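Local coordinates for CELL WALL surface anchor family protein (Streptococcus pneumoniae, PDB 2X9Z) that forms the repeating backbone subunit of the pneumococcal pilus, a cell-wall-anchored surface fibre probably involved in adhesion, at residues A[4-8]-A[16-22]; A[22-28]-A[254-260]; A[53-57]-A[112-118]. The protein carries 1 engineered substitution. All coordinates share one frame; numbering follows the deposited sequence. Where two conformers were deposited one is given.

Contact 1: residues A[4-8]-A[16-22]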
loop_
_atom_site.group_PDB
_atom_site.type_symbol
_atom_site.label_atom_id
_atom_site.label_comp_id
_atom_site.label_asym_id
_atom_site.label_seq_id
_atom_site.Cartn_x
_atom_site.Cartn_y
_atom_site.Cartn_z
ATOM N N LYS A 4 12.455 8.130 -1.795
ATOM C CA LYS A 4 12.725 6.731 -2.119
ATOM C C LYS A 4 12.221 5.859 -0.988
ATOM O O LYS A 4 12.173 6.301 0.154
ATOM C CB LYS A 4 14.226 6.510 -2.313
ATOM C CG LYS A 4 14.827 7.314 -3.463
ATOM C CD LYS A 4 16.294 6.965 -3.686
ATOM C CE LYS A 4 17.130 7.252 -2.452
ATOM N NZ LYS A 4 17.200 8.702 -2.137
ATOM N N ILE A 5 11.849 4.622 -1.298
ATOM C CA ILE A 5 11.274 3.740 -0.288
ATOM C C ILE A 5 11.666 2.288 -0.502
ATOM O O ILE A 5 11.923 1.869 -1.627
ATOM C CB ILE A 5 9.730 3.856 -0.273
ATOM C CG1 ILE A 5 9.126 3.161 0.950
ATOM C CG2 ILE A 5 9.134 3.319 -1.568
ATOM C CD1 ILE A 5 7.689 3.552 1.195
ATOM N N ASP A 6 11.725 1.539 0.590
ATOM C CA ASP A 6 11.877 0.102 0.501
ATOM C C ASP A 6 11.117 -0.541 1.651
ATOM O O ASP A 6 10.942 0.068 2.716
ATOM C CB ASP A 6 13.349 -0.293 0.560
ATOM C CG ASP A 6 13.566 -1.765 0.234
ATOM O OD1 ASP A 6 12.821 -2.323 -0.608
ATOM O OD2 ASP A 6 14.485 -2.370 0.823
ATOM N N LYS A 7 10.648 -1.761 1.423
ATOM C CA LYS A 7 10.004 -2.535 2.460
ATOM C C LYS A 7 10.643 -3.910 2.524
ATOM O O LYS A 7 10.852 -4.553 1.496
ATOM C CB LYS A 7 8.519 -2.691 2.175
ATOM C CG LYS A 7 7.849 -3.521 3.227
ATOM C CD LYS A 7 6.416 -3.786 2.931
ATOM C CE LYS A 7 5.838 -4.507 4.115
ATOM N NZ LYS A 7 4.381 -4.467 4.070
ATOM N N ASP A 8 10.946 -4.371 3.731
ATOM C CA ASP A 8 11.518 -5.702 3.880
ATOM C C ASP A 8 11.362 -6.161 5.324
ATOM O O ASP A 8 10.752 -5.475 6.146
ATOM C CB ASP A 8 13.002 -5.679 3.471
ATOM C CG ASP A 8 13.477 -6.994 2.858
ATOM O OD1 ASP A 8 12.936 -8.070 3.196
ATOM O OD2 ASP A 8 14.408 -6.943 2.025
ATOM N N ASP A 16 18.221 2.599 -1.169
ATOM C CA ASP A 16 19.296 2.801 -2.136
ATOM C C ASP A 16 19.682 1.488 -2.806
ATOM O O ASP A 16 19.987 1.451 -4.000
ATOM C CB ASP A 16 20.520 3.422 -1.460
ATOM C CG ASP A 16 20.279 4.852 -1.012
ATOM O OD1 ASP A 16 19.616 5.604 -1.757
ATOM O OD2 ASP A 16 20.759 5.230 0.079
ATOM N N THR A 17 19.663 0.409 -2.029
ATOM C CA THR A 17 20.067 -0.900 -2.515
ATOM C C THR A 17 19.142 -1.966 -1.950
ATOM O O THR A 17 19.460 -2.600 -0.943
ATOM C CB THR A 17 21.512 -1.223 -2.093
ATOM O OG1 THR A 17 22.370 -0.132 -2.451
ATOM C CG2 THR A 17 21.997 -2.502 -2.768
ATOM N N PRO A 18 17.980 -2.159 -2.588
ATOM C CA PRO A 18 17.037 -3.158 -2.075
ATOM C C PRO A 18 17.652 -4.559 -2.071
ATOM O O PRO A 18 18.551 -4.854 -2.865
ATOM C CB PRO A 18 15.865 -3.071 -3.056
ATOM C CG PRO A 18 15.956 -1.698 -3.636
ATOM C CD PRO A 18 17.425 -1.399 -3.720
ATOM N N ARG A 19 17.167 -5.411 -1.174
ATOM C CA ARG A 19 17.751 -6.729 -0.966
ATOM C C ARG A 19 17.674 -7.594 -2.220
ATOM O O ARG A 19 16.594 -7.814 -2.773
ATOM C CB ARG A 19 17.078 -7.426 0.214
ATOM C CG ARG A 19 17.666 -8.786 0.511
ATOM C CD ARG A 19 17.211 -9.306 1.848
ATOM N NE ARG A 19 15.760 -9.404 1.969
ATOM C CZ ARG A 19 15.062 -10.516 1.760
ATOM N NH1 ARG A 19 15.682 -11.632 1.385
ATOM N NH2 ARG A 19 13.741 -10.510 1.925
ATOM N N VAL A 20 18.830 -8.092 -2.647
ATOM C CA VAL A 20 18.981 -8.748 -3.941
ATOM C C VAL A 20 18.157 -10.031 -4.080
ATOM O O VAL A 20 17.734 -10.386 -5.181
ATOM C CB VAL A 20 20.475 -9.052 -4.223
ATOM C CG1 VAL A 20 20.962 -10.185 -3.342
ATOM C CG2 VAL A 20 20.698 -9.395 -5.681
ATOM N N ASP A 21 17.923 -10.727 -2.972
ATOM C CA ASP A 21 17.191 -11.997 -3.026
ATOM C C ASP A 21 15.787 -11.911 -2.429
ATOM O O ASP A 21 15.217 -12.922 -2.028
ATOM C CB ASP A 21 17.990 -13.133 -2.365
ATOM C CG ASP A 21 18.191 -12.927 -0.873
ATOM O OD1 ASP A 21 18.034 -11.788 -0.389
ATOM O OD2 ASP A 21 18.505 -13.912 -0.178
ATOM N N LYS A 22 15.220 -10.709 -2.386
ATOM C CA LYS A 22 13.940 -10.539 -1.705
ATOM C C LYS A 22 12.786 -11.221 -2.444
ATOM O O LYS A 22 11.733 -11.467 -1.854
ATOM C CB LYS A 22 13.642 -9.058 -1.448
ATOM C CG LYS A 22 13.249 -8.276 -2.669
ATOM C CD LYS A 22 13.159 -6.796 -2.356
ATOM C CE LYS A 22 12.081 -6.503 -1.327
ATOM N NZ LYS A 22 12.008 -5.030 -1.070
HETATM O O HOH W 1 20.143 8.420 -0.806
HETATM O O HOH W 2 14.652 -4.965 0.135
#
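Asp-8 and Arg-19 form a two-pronged salt bridge between strand 4-8 and the loop 16-22. The guanidinium grips the carboxylate side-on with two nitrogens, one to each oxygen: NE to OD2 at 2.8 Å and NH2 to OD1 at 2.9 Å, both N-H...O angles being 158°. The two planes are 35° apart; NH2 meets the syn lone pair of OD1, and NE comes in on the syn side of OD2 but out of the carboxylate plane. Close by, the ammonium of Lys-22 reaches the strand from the far end of the loop, and its NZ makes a salt bridge to Asp-6 OD1 and a hydrogen bond to Lys-7 O, both at 2.9 Å. Lys-22 CG sits between the backbone N and the carbonyl carbon (chi1 73°), and a second bend at chi3 turns NZ to the strand.

Water 2 ties these pairs together. It donates to Asp-6 OD2 and Asp-8 OD2 and accepts from Arg-19 N and Lys-22 NZ, four bonds between strand and loop.

In the second shell, Arg-19 NH1 bonds Asp-21 OD1 at 3.0 Å, which extends the salt-bridge network of Asp-8 and helps fix the guanidinium. The type I turn from Arg-19 to Lys-22, closed by Lys-22 N to Arg-19 O at 3.2 Å, sets Lys-22 CA above the guanidinium plane, toward its rim. Lys-4 and Asp-16 add a looser link: NZ and OD1 are 3.9 Å apart, a long salt bridge, and water 1 lies between them, its bond to NZ being weak. Lys-4 has a further partner in Glu-109. Asp-6 OD2 additionally receives the backbone N-H of Asn-14.

Strand 4-9 is an edge strand of a five-stranded antiparallel sheet, bonded to strand 33-42. The loop 16-22 runs beside it before the chain enters strand 26-27.

Contact 2: residues A[22-28]-A[254-260]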
loop_
_atom_site.group_PDB
_atom_site.type_symbol
_atom_site.label_atom_id
_atom_site.label_comp_id
_atom_site.label_asym_id
_atom_site.label_seq_id
_atom_site.Cartn_x
_atom_site.Cartn_y
_atom_site.Cartn_z
ATOM N N LYS A 22 15.220 -10.709 -2.386
ATOM C CA LYS A 22 13.940 -10.539 -1.705
ATOM C C LYS A 22 12.786 -11.221 -2.444
ATOM O O LYS A 22 11.733 -11.467 -1.854
ATOM C CB LYS A 22 13.642 -9.058 -1.448
ATOM C CG LYS A 22 13.249 -8.276 -2.669
ATOM C CD LYS A 22 13.159 -6.796 -2.356
ATOM C CE LYS A 22 12.081 -6.503 -1.327
ATOM N NZ LYS A 22 12.008 -5.030 -1.070
ATOM N N ASP A 23 12.982 -11.545 -3.721
ATOM C CA ASP A 23 11.950 -12.260 -4.467
ATOM C C ASP A 23 11.617 -13.627 -3.873
ATOM O O ASP A 23 10.510 -14.151 -4.055
ATOM C CB ASP A 23 12.353 -12.446 -5.925
ATOM C CG ASP A 23 11.311 -13.210 -6.704
ATOM O OD1 ASP A 23 10.204 -12.660 -6.888
ATOM O OD2 ASP A 23 11.586 -14.364 -7.102
ATOM N N THR A 24 12.587 -14.208 -3.178
ATOM C CA THR A 24 12.434 -15.532 -2.607
ATOM C C THR A 24 11.679 -15.443 -1.289
ATOM O O THR A 24 12.099 -14.727 -0.372
ATOM C CB THR A 24 13.803 -16.163 -2.356
ATOM O OG1 THR A 24 14.489 -16.320 -3.602
ATOM C CG2 THR A 24 13.646 -17.516 -1.691
ATOM N N PRO A 25 10.538 -16.143 -1.187
ATOM C CA PRO A 25 9.823 -16.125 0.092
ATOM C C PRO A 25 10.669 -16.724 1.210
ATOM O O PRO A 25 11.377 -17.710 1.002
ATOM C CB PRO A 25 8.592 -16.997 -0.178
ATOM C CG PRO A 25 8.403 -16.936 -1.661
ATOM C CD PRO A 25 9.793 -16.868 -2.230
ATOM N N VAL A 26 10.608 -16.108 2.381
ATOM C CA VAL A 26 11.310 -16.609 3.554
ATOM C C VAL A 26 10.436 -17.652 4.243
ATOM O O VAL A 26 9.244 -17.425 4.489
ATOM C CB VAL A 26 11.653 -15.463 4.532
ATOM C CG1 VAL A 26 12.182 -16.018 5.850
ATOM C CG2 VAL A 26 12.655 -14.505 3.896
ATOM N N ASN A 27 11.032 -18.800 4.538
ATOM C CA ASN A 27 10.327 -19.904 5.170
ATOM C C ASN A 27 9.986 -19.623 6.628
ATOM O O ASN A 27 10.846 -19.212 7.414
ATOM C CB ASN A 27 11.163 -21.177 5.080
ATOM C CG ASN A 27 10.392 -22.411 5.503
ATOM O OD1 ASN A 27 9.171 -22.470 5.369
ATOM N ND2 ASN A 27 11.105 -23.410 6.010
ATOM N N HIS A 28 8.729 -19.864 6.983
ATOM C CA HIS A 28 8.250 -19.694 8.343
ATOM C C HIS A 28 7.285 -20.808 8.712
ATOM O O HIS A 28 6.873 -21.597 7.863
ATOM C CB HIS A 28 7.545 -18.344 8.486
ATOM C CG HIS A 28 8.487 -17.199 8.659
ATOM N ND1 HIS A 28 9.102 -16.927 9.860
ATOM C CD2 HIS A 28 8.929 -16.264 7.787
ATOM C CE1 HIS A 28 9.885 -15.872 9.722
ATOM N NE2 HIS A 28 9.794 -15.447 8.475
ATOM N N THR A 254 9.045 -2.605 -3.681
ATOM C CA THR A 254 9.007 -4.046 -3.891
ATOM C C THR A 254 8.739 -4.703 -2.541
ATOM O O THR A 254 9.089 -4.152 -1.493
ATOM C CB THR A 254 10.304 -4.586 -4.516
ATOM O OG1 THR A 254 11.424 -4.171 -3.727
ATOM C CG2 THR A 254 10.459 -4.069 -5.947
ATOM N N GLU A 255 8.111 -5.871 -2.581
ATOM C CA GLU A 255 7.487 -6.462 -1.409
ATOM C C GLU A 255 8.151 -7.788 -1.039
ATOM O O GLU A 255 8.455 -8.607 -1.905
ATOM C CB GLU A 255 5.988 -6.661 -1.684
ATOM C CG GLU A 255 5.288 -5.376 -2.179
ATOM C CD GLU A 255 3.917 -5.611 -2.828
ATOM O OE1 GLU A 255 3.201 -4.615 -3.085
ATOM O OE2 GLU A 255 3.545 -6.777 -3.080
ATOM N N PRO A 256 8.391 -7.999 0.257
ATOM C CA PRO A 256 8.927 -9.277 0.729
ATOM C C PRO A 256 7.816 -10.310 0.780
ATOM O O PRO A 256 6.640 -9.954 0.743
ATOM C CB PRO A 256 9.394 -8.938 2.149
ATOM C CG PRO A 256 8.411 -7.904 2.605
ATOM C CD PRO A 256 8.063 -7.088 1.367
ATOM N N LYS A 257 8.185 -11.581 0.849
ATOM C CA LYS A 257 7.204 -12.661 0.917
ATOM C C LYS A 257 7.581 -13.687 1.968
ATOM O O LYS A 257 8.764 -13.882 2.269
ATOM C CB LYS A 257 7.067 -13.368 -0.437
ATOM C CG LYS A 257 6.506 -12.493 -1.544
ATOM C CD LYS A 257 6.497 -13.242 -2.861
ATOM C CE LYS A 257 5.955 -12.371 -3.974
ATOM N NZ LYS A 257 6.605 -11.033 -3.965
ATOM N N VAL A 258 6.573 -14.335 2.539
ATOM C CA VAL A 258 6.807 -15.463 3.425
ATOM C C VAL A 258 6.077 -16.682 2.879
ATOM O O VAL A 258 5.154 -16.557 2.071
ATOM C CB VAL A 258 6.334 -15.179 4.860
ATOM C CG1 VAL A 258 7.032 -13.947 5.407
ATOM C CG2 VAL A 258 4.828 -15.009 4.899
ATOM N N VAL A 259 6.500 -17.862 3.306
ATOM C CA VAL A 259 5.864 -19.093 2.867
ATOM C C VAL A 259 6.049 -20.139 3.951
ATOM O O VAL A 259 6.950 -20.022 4.783
ATOM C CB VAL A 259 6.450 -19.573 1.520
ATOM C CG1 VAL A 259 7.903 -20.009 1.686
ATOM C CG2 VAL A 259 5.595 -20.688 0.914
ATOM N N THR A 260 5.176 -21.138 3.959
ATOM C CA THR A 260 5.331 -22.281 4.843
ATOM C C THR A 260 5.199 -23.560 4.024
ATOM O O THR A 260 4.591 -23.551 2.956
ATOM C CB THR A 260 4.292 -22.251 5.979
ATOM O OG1 THR A 260 4.653 -23.208 6.980
ATOM C CG2 THR A 260 2.901 -22.553 5.456
HETATM O O HOH W 3 11.180 -12.129 0.674
#
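Val-26 pairs with Val-258 in a short parallel ladder that joins 22-28 to 254-260. Three backbone hydrogen bonds define it. Val-26 N donates to Lys-257 O at 2.9 Å, Val-26 O accepts from Val-259 N at 3.0 Å, and His-28 N donates to Val-259 O at 2.8 Å. Val-26 thus bonds to the residues before and after its counterpart, the pattern of a parallel pair. Backbone C-H groups add to it: Pro-25 CA approaches Lys-257 O, and Val-258 CA, Asn-27 CA and Thr-260 CA make similar contacts with opposing carbonyls.

Side-chain hydrogen bonds lie at both ends. Thr-260 places OG1 anti to its own N (chi1 -167°), from where the hydroxyl donates to His-28 O at 2.9 Å. At the other end Lys-22 NZ bonds Thr-254 OG1 at 2.9 Å, with a weaker second bond to Thr-254 O; the two side chains meet at about a right angle. Between these ends, where the backbones diverge, water 3 bridges the gap, accepting from Lys-257 N at 3.0 Å and lying within donating distance of Lys-22 O and Thr-24 O.

Apolar contact falls on both faces. Pro-25 CB packs on Val-259 CG1 at 3.6 Å while its ring lies alongside the Lys-257 side chain, both pointing the same way. On the other face, Val-26 and Val-258 both touch Phe-9 of strand 4-9, and His-28 CD2 meets Val-258 CG1 at 3.8 Å. The imidazole of His-28 is tied through ND1 to Asp-32.

The short strand 26-27 forms the edge of a mixed sheet in a beta sandwich, with strand 257-259, from the far end of the chain, lying between it and strand 130-139, to which 257-259 is antiparallel.

Contact 3: residues A[53-57]-A[112-118]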
loop_
_atom_site.group_PDB
_atom_site.type_symbol
_atom_site.label_atom_id
_atom_site.label_comp_id
_atom_site.label_asym_id
_atom_site.label_seq_id
_atom_site.Cartn_x
_atom_site.Cartn_y
_atom_site.Cartn_z
ATOM N N TRP A 53 1.766 6.819 4.781
ATOM C CA TRP A 53 2.102 5.439 4.449
ATOM C C TRP A 53 0.874 4.566 4.681
ATOM O O TRP A 53 0.211 4.675 5.707
ATOM C CB TRP A 53 3.257 4.910 5.306
ATOM C CG TRP A 53 4.572 5.591 5.055
ATOM C CD1 TRP A 53 5.578 5.159 4.224
ATOM C CD2 TRP A 53 5.025 6.826 5.630
ATOM N NE1 TRP A 53 6.627 6.047 4.258
ATOM C CE2 TRP A 53 6.313 7.078 5.109
ATOM C CE3 TRP A 53 4.469 7.741 6.532
ATOM C CZ2 TRP A 53 7.055 8.204 5.462
ATOM C CZ3 TRP A 53 5.209 8.860 6.881
ATOM C CH2 TRP A 53 6.490 9.079 6.346
ATOM N N SER A 54 0.593 3.682 3.737
ATOM C CA SER A 54 -0.577 2.829 3.807
ATOM C C SER A 54 -0.099 1.400 3.534
ATOM O O SER A 54 0.604 1.154 2.556
ATOM C CB SER A 54 -1.600 3.291 2.763
ATOM O OG SER A 54 -2.796 2.534 2.801
ATOM N N ASP A 55 -0.487 0.462 4.394
ATOM C CA ASP A 55 0.021 -0.902 4.335
ATOM C C ASP A 55 -1.120 -1.904 4.535
ATOM O O ASP A 55 -1.885 -1.797 5.489
ATOM C CB ASP A 55 1.077 -1.053 5.433
ATOM C CG ASP A 55 1.914 -2.304 5.304
ATOM O OD1 ASP A 55 1.577 -3.239 4.543
ATOM O OD2 ASP A 55 2.942 -2.340 6.013
ATOM N N ARG A 56 -1.241 -2.877 3.637
ATOM C CA ARG A 56 -2.206 -3.965 3.815
ATOM C C ARG A 56 -1.529 -5.282 3.508
ATOM O O ARG A 56 -0.551 -5.324 2.763
ATOM C CB ARG A 56 -3.425 -3.788 2.909
ATOM C CG ARG A 56 -4.271 -2.559 3.212
ATOM C CD ARG A 56 -4.987 -2.692 4.564
ATOM N NE ARG A 56 -5.929 -1.597 4.829
ATOM C CZ ARG A 56 -5.582 -0.382 5.246
ATOM N NH1 ARG A 56 -4.307 -0.081 5.430
ATOM N NH2 ARG A 56 -6.515 0.537 5.465
HETATM N N MSE A 57 -2.038 -6.367 4.074
HETATM C CA MSE A 57 -1.392 -7.656 3.854
HETATM C C MSE A 57 -2.392 -8.780 3.633
HETATM O O MSE A 57 -3.571 -8.674 3.993
HETATM C CB MSE A 57 -0.409 -7.968 4.981
HETATM C CG MSE A 57 -1.028 -8.028 6.364
HETATM SE SE MSE A 57 0.284 -7.547 7.742
HETATM C CE MSE A 57 0.282 -5.625 7.393
ATOM N N VAL A 112 12.857 8.103 7.337
ATOM C CA VAL A 112 11.743 7.661 8.171
ATOM C C VAL A 112 11.747 6.143 8.202
ATOM O O VAL A 112 11.855 5.511 7.158
ATOM C CB VAL A 112 10.378 8.145 7.625
ATOM C CG1 VAL A 112 9.257 7.749 8.583
ATOM C CG2 VAL A 112 10.386 9.651 7.416
ATOM N N LYS A 113 11.646 5.563 9.392
ATOM C CA LYS A 113 11.547 4.117 9.520
ATOM C C LYS A 113 10.302 3.751 10.320
ATOM O O LYS A 113 10.062 4.276 11.411
ATOM C CB LYS A 113 12.797 3.554 10.204
ATOM C CG LYS A 113 12.791 2.039 10.387
ATOM C CD LYS A 113 14.139 1.577 10.926
ATOM C CE LYS A 113 14.135 0.122 11.329
ATOM N NZ LYS A 113 15.452 -0.243 11.912
ATOM N N ILE A 114 9.504 2.857 9.755
ATOM C CA ILE A 114 8.302 2.362 10.405
ATOM C C ILE A 114 8.485 0.865 10.602
ATOM O O ILE A 114 8.797 0.138 9.655
ATOM C CB ILE A 114 7.054 2.603 9.540
ATOM C CG1 ILE A 114 6.874 4.100 9.283
ATOM C CG2 ILE A 114 5.807 1.992 10.201
ATOM C CD1 ILE A 114 5.825 4.406 8.225
ATOM N N THR A 115 8.326 0.398 11.834
ATOM C CA THR A 115 8.464 -1.026 12.122
ATOM C C THR A 115 7.170 -1.562 12.714
ATOM O O THR A 115 6.403 -0.825 13.346
ATOM C CB THR A 115 9.637 -1.311 13.082
ATOM O OG1 THR A 115 9.388 -0.687 14.345
ATOM C CG2 THR A 115 10.942 -0.772 12.525
ATOM N N TYR A 116 6.934 -2.853 12.509
ATOM C CA TYR A 116 5.749 -3.527 13.044
ATOM C C TYR A 116 5.915 -5.019 12.821
ATOM O O TYR A 116 6.857 -5.451 12.163
ATOM C CB TYR A 116 4.475 -3.040 12.346
ATOM C CG TYR A 116 4.381 -3.456 10.898
ATOM C CD1 TYR A 116 3.749 -4.648 10.536
ATOM C CD2 TYR A 116 4.931 -2.673 9.891
ATOM C CE1 TYR A 116 3.658 -5.049 9.206
ATOM C CE2 TYR A 116 4.843 -3.059 8.554
ATOM C CZ TYR A 116 4.209 -4.250 8.223
ATOM O OH TYR A 116 4.123 -4.635 6.911
ATOM N N SER A 117 5.001 -5.806 13.363
ATOM C CA SER A 117 5.051 -7.237 13.107
ATOM C C SER A 117 3.701 -7.780 12.669
ATOM O O SER A 117 2.663 -7.114 12.816
ATOM C CB SER A 117 5.576 -7.999 14.324
ATOM O OG SER A 117 4.700 -7.872 15.427
ATOM N N ALA A 118 3.735 -8.988 12.114
ATOM C CA ALA A 118 2.534 -9.724 11.750
ATOM C C ALA A 118 2.783 -11.179 12.089
ATOM O O ALA A 118 3.925 -11.601 12.213
ATOM C CB ALA A 118 2.233 -9.563 10.279
#
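Ile-114 sets its CD1 methyl over one face of the Trp-53 indole, a CH-pi contact 3.8 Å from the centroid of the five-membered ring and 22° off its normal. The methyl sits closest to CG and CD2, at 3.6 Å from CG. The six-membered end of the same indole is met by Val-112, whose CG1 lies 3.8 Å from CH2, so two consecutive inward-facing residues of 112-118 cover successive parts of the tryptophan.

At the other end of the strands, selenomethionine Met-57 rests its SE on Ala-118 CB at 3.8 Å. Its chain bends back at its last torsion, carrying the terminal CE against Tyr-116 CE1 at 3.9 Å.

Between the two apolar patches lies a buried polar pair. Tyr-116 and Asp-55 reach out from opposite directions, and OH lies 2.7 Å from OD2, a weak and unsettled hydrogen bond, since the hydroxyl proton has another acceptor within reach. Carboxylate and ring planes stand 80° apart. The other oxygen, Asp-55 OD1, accepts from Lys-7 NZ, which is covalently joined to Asn-132 CG. Tyr-36 and Phe-91 pack against the Tyr-116 ring, and Trp-53 NE1 bonds Thr-40.

With axes 10.6 Å apart and 15° from parallel, the strands share no backbone bonds: they belong to two sheets packed face to face. This is the interior of a beta sandwich, and the Lys-Asn link beside a buried aspartate matches the intramolecular isopeptide bonds that characterise Gram-positive pilins.

How the contacts relate
All three contacts belong to one sandwich; contact 1 touches both others, whereas contacts 2 and 3 do not touch. Contacts 1 and 2, with centres about 13 Å apart, share Lys-22, and Pro-256 CD packs 3.8 Å from Lys-7 O. Lys-7 then carries the connection inward. Its NZ, covalently bound to Asn-132, lies 3.1 Å from Asp-55 OD1 and 2.9 Å from Tyr-116 OH, so the isopeptide site lies where contact 1 touches contact 3, about 14 Å centre to centre. The nearest atoms of contacts 2 and 3 are about 7 Å apart, yet both reach the mixed sheet.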